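PDB 7NED: urocanate hydratase from Paenibacillus sp. Soil724D2, which catalyses the hydration of thiourocanate, with NAD+ as cofactor, in bacterial ergothioneine breakdown, and probably acts on urocanate too. Local coordinates for residues A473-I478 with G493-A498. Numbering follows the deposited sequence.
Sequences ADLVTI and GVTLVA
CG2 of Val-497 stands almost straight over one face of the Asp-474 carboxylate, 3.8 Å from CG, while CA of Leu-496 lies close to the carboxylate plane, 3.4 Å from OD1. This is the bulged end of an antiparallel hairpin, strands 475-480 and 490-498, inside the mixed sheet of the C-terminal region: Asp-474 and Leu-475 both face Thr-495 in a classic beta bulge. OD1 of Asp-474 takes the N-H of Val-497 at 2.8 Å (N to OD1). That donor is displaced to the same side as CG2, 47° out of the plane. Chi1 of -72° sets CG of Asp-474 beside the backbone N and anti to the carbonyl carbon, on the side of Val-497. Arg-507 bridges to OD1 and Arg-18 to OD2, which probably balances the buried charge. An alanine at Asp-474 would probably leave the N-H of Val-497 and the two arginines without their carboxylate mate. Beyond the bulge, Leu-475 and Thr-495 meet CB to CB at 3.9 Å on one face, where CG2 of Thr-477 also lies 3.4 Å from Gly-493 N. On the other, Val-476 and Val-494 touch helix 459-469, and CB of Ala-473 presses tightly on CG2 of Val-494. Thr-495 O accepts two N-H groups, from Asp-474 N at 3.0 Å and Leu-475 N at 3.1 Å.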
loop_
_atom_site.group_PDB
_atom_site.type_symbol
_atom_site.label_atom_id
_atom_site.label_comp_id
_atom_site.label_asym_id
_atom_site.label_seq_id
_atom_site.Cartn_x
_atom_site.Cartn_y
_atom_site.Cartn_z
ATOM N N ALA A 473 -9.194 -14.117 7.090
ATOM C CA ALA A 473 -9.831 -13.092 7.896
ATOM C C ALA A 473 -11.172 -12.685 7.263
ATOM O O ALA A 473 -11.477 -13.001 6.101
ATOM C CB ALA A 473 -8.892 -11.883 8.021
ATOM N N ASP A 474 -11.999 -11.988 8.051
ATOM C CA ASP A 474 -13.314 -11.585 7.553
ATOM C C ASP A 474 -13.275 -10.217 6.920
ATOM O O ASP A 474 -13.983 -9.961 5.943
ATOM C CB ASP A 474 -14.343 -11.577 8.714
ATOM C CG ASP A 474 -14.703 -12.996 9.152
ATOM O OD1 ASP A 474 -14.145 -13.443 10.179
ATOM O OD2 ASP A 474 -15.458 -13.688 8.423
ATOM N N LEU A 475 -12.452 -9.324 7.449
ATOM C CA LEU A 475 -12.290 -8.002 6.858
ATOM C C LEU A 475 -10.831 -7.589 6.958
ATOM O O LEU A 475 -10.221 -7.717 8.022
ATOM C CB LEU A 475 -13.182 -6.963 7.574
ATOM C CG LEU A 475 -13.178 -5.510 7.066
ATOM C CD1 LEU A 475 -14.516 -4.793 7.352
ATOM C CD2 LEU A 475 -12.029 -4.697 7.642
ATOM N N VAL A 476 -10.278 -7.064 5.866
ATOM C CA VAL A 476 -8.904 -6.582 5.853
ATOM C C VAL A 476 -8.893 -5.187 5.242
ATOM O O VAL A 476 -9.619 -4.913 4.279
ATOM C CB VAL A 476 -7.984 -7.547 5.061
ATOM C CG1 VAL A 476 -6.549 -7.036 5.027
ATOM C CG2 VAL A 476 -8.056 -8.918 5.668
ATOM N N THR A 477 -8.072 -4.315 5.788
ATOM C CA THR A 477 -8.025 -2.934 5.327
ATOM C C THR A 477 -6.585 -2.438 5.290
ATOM O O THR A 477 -5.759 -2.846 6.106
ATOM C CB THR A 477 -8.881 -2.022 6.225
ATOM O OG1 THR A 477 -8.960 -0.721 5.636
ATOM C CG2 THR A 477 -8.292 -1.892 7.661
ATOM N N ILE A 478 -6.302 -1.549 4.340
ATOM C CA ILE A 478 -5.079 -0.755 4.309
ATOM C C ILE A 478 -5.468 0.718 4.290
ATOM O O ILE A 478 -6.210 1.162 3.406
ATOM C CB ILE A 478 -4.211 -1.082 3.088
ATOM C CG1 ILE A 478 -3.817 -2.552 3.119
ATOM C CG2 ILE A 478 -2.982 -0.187 3.110
ATOM C CD1 ILE A 478 -3.161 -3.045 1.781
ATOM N N GLY A 493 -5.498 -3.199 9.070
ATOM C CA GLY A 493 -6.347 -3.700 10.132
ATOM C C GLY A 493 -6.970 -5.013 9.703
ATOM O O GLY A 493 -6.864 -5.418 8.545
ATOM N N VAL A 494 -7.610 -5.678 10.657
ATOM C CA VAL A 494 -8.164 -7.009 10.414
ATOM C C VAL A 494 -9.332 -7.231 11.369
ATOM O O VAL A 494 -9.285 -6.808 12.523
ATOM C CB VAL A 494 -7.077 -8.097 10.576
ATOM C CG1 VAL A 494 -6.587 -8.176 12.068
ATOM C CG2 VAL A 494 -7.597 -9.454 10.092
ATOM N N THR A 495 -10.405 -7.839 10.880
ATOM C CA THR A 495 -11.534 -8.211 11.745
ATOM C C THR A 495 -11.815 -9.684 11.530
ATOM O O THR A 495 -11.741 -10.180 10.390
ATOM C CB THR A 495 -12.793 -7.394 11.417
ATOM O OG1 THR A 495 -12.525 -6.008 11.650
ATOM C CG2 THR A 495 -13.953 -7.834 12.263
ATOM N N LEU A 496 -12.100 -10.380 12.628
ATOM C CA LEU A 496 -12.482 -11.787 12.642
ATOM C C LEU A 496 -13.824 -11.914 13.324
ATOM O O LEU A 496 -14.116 -11.170 14.269
ATOM C CB LEU A 496 -11.462 -12.650 13.379
ATOM C CG LEU A 496 -10.124 -12.758 12.634
ATOM C CD1 LEU A 496 -9.039 -13.168 13.630
ATOM C CD2 LEU A 496 -10.237 -13.796 11.487
ATOM N N VAL A 497 -14.640 -12.855 12.851
ATOM C CA VAL A 497 -15.939 -13.121 13.468
ATOM C C VAL A 497 -15.867 -14.515 14.054
ATOM O O VAL A 497 -15.686 -15.497 13.321
ATOM C CB VAL A 497 -17.096 -13.006 12.466
ATOM C CG1 VAL A 497 -18.442 -13.266 13.203
ATOM C CG2 VAL A 497 -17.073 -11.654 11.773
ATOM N N ALA A 498 -15.970 -14.596 15.367
ATOM C CA ALA A 498 -16.049 -15.876 16.067
ATOM C C ALA A 498 -17.532 -16.208 16.178
ATOM O O ALA A 498 -18.200 -15.842 17.147
ATOM C CB ALA A 498 -15.379 -15.786 17.432
#